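Local structure of FOP (Homo sapiens, 2D68) at the interface of chains A and B. The protein is required for anchoring microtubules to centrosomes and for ciliation, its N-terminal domain, the part described here, forming a homodimer. Residues are numbered along the deposited sequence; one frame, centred on the assembly and turned at random. Chains: chain A/B, FOP.

Contact 1: the interface of chains A and B. Residues chain A 9, 12, 21-22, 25; chain B 28, 75-76.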
# COMPACT_ATOMS: atom_id res chain seq x y z
N LEU A 9 13.15 0.57 7.88
CA LEU A 9 11.85 -0.12 7.99
C LEU A 9 11.50 -0.56 9.42
O LEU A 9 10.33 -0.46 9.84
CB LEU A 9 11.79 -1.31 7.03
CG LEU A 9 10.47 -2.06 6.98
CD1 LEU A 9 9.32 -1.20 6.47
CD2 LEU A 9 10.65 -3.27 6.10
N PHE A 12 10.31 2.41 11.26
CA PHE A 12 8.99 2.72 10.70
C PHE A 12 7.90 1.83 11.27
O PHE A 12 6.82 2.31 11.64
CB PHE A 12 9.06 2.58 9.18
CG PHE A 12 7.77 2.87 8.46
CD1 PHE A 12 7.40 4.18 8.17
CD2 PHE A 12 6.95 1.83 8.02
CE1 PHE A 12 6.23 4.46 7.47
CE2 PHE A 12 5.78 2.11 7.31
CZ PHE A 12 5.42 3.42 7.05
N VAL A 21 0.32 1.55 8.02
CA VAL A 21 0.69 1.54 6.59
C VAL A 21 1.09 0.13 6.15
O VAL A 21 0.58 -0.38 5.14
CB VAL A 21 1.82 2.54 6.28
CG1 VAL A 21 2.36 2.32 4.88
CG2 VAL A 21 1.31 4.00 6.48
N ALA A 22 1.98 -0.51 6.90
CA ALA A 22 2.44 -1.85 6.51
C ALA A 22 1.28 -2.85 6.52
O ALA A 22 1.19 -3.70 5.62
CB ALA A 22 3.57 -2.33 7.43
N VAL A 25 -0.69 -2.40 3.34
CA VAL A 25 0.01 -3.00 2.19
C VAL A 25 -0.20 -4.52 2.19
O VAL A 25 -0.60 -5.09 1.17
CB VAL A 25 1.51 -2.61 2.22
CG1 VAL A 25 2.30 -3.45 1.23
CG2 VAL A 25 1.64 -1.12 1.88
N PHE B 28 5.61 2.29 -1.72
CA PHE B 28 6.03 1.84 -0.41
C PHE B 28 7.17 0.80 -0.53
O PHE B 28 8.18 0.90 0.17
CB PHE B 28 4.83 1.25 0.35
CG PHE B 28 5.22 0.55 1.61
CD1 PHE B 28 5.25 1.22 2.82
CD2 PHE B 28 5.54 -0.82 1.59
CE1 PHE B 28 5.64 0.55 3.98
CE2 PHE B 28 5.91 -1.48 2.76
CZ PHE B 28 5.96 -0.79 3.95
N LEU B 75 2.41 6.74 1.41
CA LEU B 75 1.30 6.20 2.21
C LEU B 75 1.36 6.64 3.67
O LEU B 75 0.34 6.72 4.35
CB LEU B 75 1.27 4.67 2.15
CG LEU B 75 0.55 4.07 0.95
CD1 LEU B 75 0.75 2.56 0.87
CD2 LEU B 75 -0.96 4.42 0.98
N LEU B 76 2.57 6.94 4.16
CA LEU B 76 2.64 7.49 5.52
C LEU B 76 1.86 8.81 5.63
O LEU B 76 1.13 9.04 6.61
CB LEU B 76 4.09 7.67 5.96
CG LEU B 76 4.19 8.24 7.38
CD1 LEU B 76 3.56 7.34 8.40
CD2 LEU B 76 5.65 8.52 7.73

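Contact 2: the interface of chains A and B. Residues chain A 28, 75-76, 79; chain B 12, 21, 25, 75.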
# COMPACT_ATOMS: atom_id res chain seq x y z
N PHE A 28 -3.69 -5.41 1.19
CA PHE A 28 -3.86 -5.26 -0.26
C PHE A 28 -3.38 -6.52 -0.98
O PHE A 28 -4.05 -7.05 -1.86
CB PHE A 28 -3.11 -4.01 -0.76
CG PHE A 28 -3.06 -3.90 -2.25
CD1 PHE A 28 -4.03 -3.18 -2.95
CD2 PHE A 28 -2.02 -4.50 -2.97
CE1 PHE A 28 -3.97 -3.09 -4.35
CE2 PHE A 28 -1.96 -4.40 -4.36
CZ PHE A 28 -2.92 -3.70 -5.05
N LEU A 75 -7.37 -0.14 1.52
CA LEU A 75 -6.73 1.05 0.96
C LEU A 75 -7.62 1.74 -0.06
O LEU A 75 -7.52 2.95 -0.25
CB LEU A 75 -5.38 0.68 0.36
CG LEU A 75 -4.21 1.67 0.38
CD1 LEU A 75 -4.01 2.33 1.75
CD2 LEU A 75 -2.97 0.89 0.02
N LEU A 76 -8.50 0.98 -0.73
CA LEU A 76 -9.41 1.60 -1.69
C LEU A 76 -10.38 2.55 -1.00
O LEU A 76 -10.69 3.60 -1.55
CB LEU A 76 -10.18 0.57 -2.50
CG LEU A 76 -11.18 1.10 -3.54
CD1 LEU A 76 -10.54 1.96 -4.63
CD2 LEU A 76 -11.94 -0.05 -4.20
N ILE A 79 -8.53 5.82 -0.27
CA ILE A 79 -8.32 6.62 -1.48
C ILE A 79 -9.63 7.19 -2.07
O ILE A 79 -9.69 8.34 -2.52
CB ILE A 79 -7.49 5.82 -2.51
CG1 ILE A 79 -6.02 5.71 -2.04
CG2 ILE A 79 -7.58 6.45 -3.90
CD1 ILE A 79 -5.39 7.03 -1.53
N PHE B 12 -9.58 -3.71 -11.28
CA PHE B 12 -9.20 -2.74 -10.26
C PHE B 12 -8.20 -1.74 -10.81
O PHE B 12 -8.37 -0.53 -10.64
CB PHE B 12 -8.63 -3.50 -9.05
CG PHE B 12 -8.18 -2.62 -7.91
CD1 PHE B 12 -9.11 -2.15 -6.98
CD2 PHE B 12 -6.83 -2.34 -7.72
CE1 PHE B 12 -8.68 -1.38 -5.89
CE2 PHE B 12 -6.40 -1.56 -6.64
CZ PHE B 12 -7.33 -1.10 -5.72
N VAL B 21 -4.17 3.36 -5.77
CA VAL B 21 -3.89 2.44 -4.64
C VAL B 21 -2.66 1.57 -4.94
O VAL B 21 -1.70 1.50 -4.14
CB VAL B 21 -5.11 1.54 -4.34
CG1 VAL B 21 -4.73 0.45 -3.35
CG2 VAL B 21 -6.24 2.39 -3.75
N VAL B 25 1.14 1.34 -3.18
CA VAL B 25 1.76 0.11 -2.66
C VAL B 25 3.16 -0.11 -3.26
O VAL B 25 4.13 -0.32 -2.52
CB VAL B 25 0.84 -1.10 -2.89
CG1 VAL B 25 1.54 -2.43 -2.47
CG2 VAL B 25 -0.45 -0.94 -2.07
N LEU B 75 2.41 6.74 1.41
CA LEU B 75 1.30 6.20 2.21
C LEU B 75 1.36 6.64 3.67
O LEU B 75 0.34 6.72 4.35
CB LEU B 75 1.27 4.67 2.15
CG LEU B 75 0.55 4.07 0.95
CD1 LEU B 75 0.75 2.56 0.87
CD2 LEU B 75 -0.96 4.42 0.98

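Contact 3: the interface of chains A and B. Residues chain A 17, 20-21, 24, 61; chain B 75-76, 79.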
# COMPACT_ATOMS: atom_id res chain seq x y z
N ASP A 17 1.65 5.01 12.97
CA ASP A 17 1.22 5.17 11.58
C ASP A 17 1.94 4.16 10.68
O ASP A 17 1.35 3.63 9.74
CB ASP A 17 1.44 6.60 11.09
CG ASP A 17 0.40 7.56 11.61
OD1 ASP A 17 -0.60 7.12 12.21
OD2 ASP A 17 0.58 8.77 11.38
N LEU A 20 0.27 0.80 10.75
CA LEU A 20 -0.98 0.87 9.97
C LEU A 20 -0.69 0.79 8.47
O LEU A 20 -1.36 0.04 7.72
CB LEU A 20 -1.75 2.15 10.29
CG LEU A 20 -2.38 2.19 11.67
CD1 LEU A 20 -2.88 3.60 11.87
CD2 LEU A 20 -3.51 1.19 11.81
N VAL A 21 0.32 1.55 8.02
CA VAL A 21 0.69 1.54 6.59
C VAL A 21 1.09 0.13 6.15
O VAL A 21 0.58 -0.38 5.14
CB VAL A 21 1.82 2.54 6.28
CG1 VAL A 21 2.36 2.32 4.88
CG2 VAL A 21 1.31 4.00 6.48
N LEU A 24 -1.86 -2.17 5.93
CA LEU A 24 -2.64 -1.87 4.72
C LEU A 24 -2.02 -2.46 3.45
O LEU A 24 -2.73 -2.97 2.60
CB LEU A 24 -2.83 -0.37 4.56
CG LEU A 24 -3.95 0.18 5.45
CD1 LEU A 24 -3.80 1.66 5.63
CD2 LEU A 24 -5.30 -0.16 4.82
N LEU A 61 -8.94 2.18 11.42
CA LEU A 61 -9.01 3.21 10.38
C LEU A 61 -10.37 3.88 10.32
O LEU A 61 -10.62 4.70 9.44
CB LEU A 61 -8.71 2.59 9.03
CG LEU A 61 -7.27 2.09 8.88
CD1 LEU A 61 -7.15 1.27 7.64
CD2 LEU A 61 -6.29 3.27 8.86
N LEU B 75 2.41 6.74 1.41
CA LEU B 75 1.30 6.20 2.21
C LEU B 75 1.36 6.64 3.67
O LEU B 75 0.34 6.72 4.35
CB LEU B 75 1.27 4.67 2.15
CG LEU B 75 0.55 4.07 0.95
CD1 LEU B 75 0.75 2.56 0.87
CD2 LEU B 75 -0.96 4.42 0.98
N LEU B 76 2.57 6.94 4.16
CA LEU B 76 2.64 7.49 5.52
C LEU B 76 1.86 8.81 5.63
O LEU B 76 1.13 9.04 6.61
CB LEU B 76 4.09 7.67 5.96
CG LEU B 76 4.19 8.24 7.38
CD1 LEU B 76 3.56 7.34 8.40
CD2 LEU B 76 5.65 8.52 7.73
N ILE B 79 -1.89 8.20 5.42
CA ILE B 79 -2.46 7.68 6.65
C ILE B 79 -2.45 8.72 7.80
O ILE B 79 -3.40 8.77 8.59
CB ILE B 79 -1.83 6.32 7.03
CG1 ILE B 79 -2.28 5.23 6.04
CG2 ILE B 79 -2.18 5.93 8.46
CD1 ILE B 79 -3.79 5.14 5.80
O HOH W 1 -2.90 8.02 11.39

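Contact 1: the interface of chains A and B
Helix packing between two copies of the N-terminal dimerisation domain builds this interface, an apolar patch of a two-fold symmetric homodimer in which B:Phe28 is inserted among side chains of chain A. The phenyl ring of B:Phe28 gives up 52 Å² to the partner and is met differently on its face and its rim. Over one face lies the methyl CG2 of A:Val25, displaced toward the rim and 3.9 Å from CD2 of B:Phe28. At the edge, in the plane of the ring, CE2 of A:Phe12 comes to 3.7 Å from CE1 of B:Phe28, which leaves the two phenyl groups unstacked. The side chains of A:Phe12 and B:Leu76 pass in opposite directions, CE1 of A:Phe12 lying 4.0 Å from CD1 of B:Leu76.

A:Val21 splits its two methyls between different partners. CG1, anti to the backbone N (chi1 169°), lies 3.7 Å from CD1 of B:Phe28 and 3.8 Å from CB of B:Leu75. CG2 turns instead to the start of helix 74-80, 3.6 Å from the carbonyl O of B:Leu75 and also near CA of B:Leu76, so it packs on main chain. A:Val25 CG2 also touches CD1 of B:Leu75, the ring and the leucine branch approaching this methyl roughly at right angles. By fitting an aromatic side chain of one subunit against helices 7-13 and 16-31 of the other, the site contributes to the hydrophobic core of the FOP dimer.

Contact 2: the interface of chains A and B
B:Val21 and A:Leu75 meet in an apolar part of the FOP homodimer interface, where they bury 60 and 37 Å² against the opposite chain. Their side chains run past one another in opposite directions, with CG1 of B:Val21 3.8 Å from CB of A:Leu75. CG1 of B:Val21 also reaches the rim of A:Phe28, 3.7 Å from its CD1. The other branch of B:Val21, CG2, lies against helix 74-81, 3.7 Å from CG1 of A:Ile79 and near CA of A:Leu76.

A:Leu75 is turned differently from B:Leu75, chi1 -147° against -84°, so this pair departs from exact two-fold symmetry. CD2 of A:Leu75 touches CG2 of B:Val25 at 3.7 Å, while CD1 meets CD2 of B:Leu75 at 3.8 Å, the two leucines reaching toward each other tip to tip.

B:Phe12 and A:Leu76 bury about 21 Å² each. CD2 of A:Leu76 stands at the edge of the B:Phe12 ring, in its plane, 3.9 Å from CE1. At another corner of that ring, CE2 of B:Phe12 points at the rim of A:Phe28, 3.7 Å from CE1, and one face of A:Phe28 takes the methyl CG2 of B:Val25. Within the fold, the start of the C-terminal helix 74-81 of chain A, together with A:Phe28 from helix 16-31, packs against helices 7-13 and 16-31 of chain B, and A:Leu75, in the first turn of helix 74-81, meets B:Leu75.

Contact 3: the interface of chains A and B
The LisH motif, a short helical dimerisation element, supplies A:Asp17, A:Leu20, A:Val21 and A:Leu24 on helix 16-31, and against them lies the C-terminal helix 74-80 of chain B. Apolar packing centres on B:Ile79, which hides 79 Å² against chain A. Its terminal methyl CD1 reaches tip to tip toward CD1 of A:Leu24, a tight carbon contact of 3.5 Å. CG1 of B:Ile79, anti to the carbonyl carbon (chi1 -70°), starts the branch that leads to A:Leu24 and lies 3.8 Å from CG2 of A:Val21. The side chains of B:Ile79 and A:Val21 slide past each other in opposite directions. The second branch, CG2 of B:Ile79, lies 4.2 Å from CD1 of A:Leu20. At the border, CD2 of A:Leu61 is 4.4 Å from CD1 of B:Ile79, a looser contact.

A:Asp17 combines apolar and polar contacts. Its methylene CB packs 3.5 Å from CD1 of B:Leu76. A water also bridges the subunits: it lies 2.6 Å from the carboxylate oxygen OD1 of A:Asp17 and 2.9 Å from the backbone carbonyl O of B:Ile79. With chi1 at -77°, CG of A:Asp17 is anti to its carbonyl carbon, and the carboxylate so placed has OD1 within reach of the water.

Contacts 1 and 3 are neighbours, their C-alpha centres about 6 Å apart, and share A:Val21, B:Leu75 and B:Leu76; both set helix 16-31 of chain A against helix 74-80 of chain B. Contact 2 lies about 12 Å from contact 1 and about 10 Å from contact 3, joined to each through B:Leu75. It is largely the counterpart of contact 1 with the chains exchanged, and its isoleucine packing echoes contact 3. The dimer therefore uses the same helices twice, each subunit both giving its C-terminal helix and receiving that of its partner, in one continuous interface.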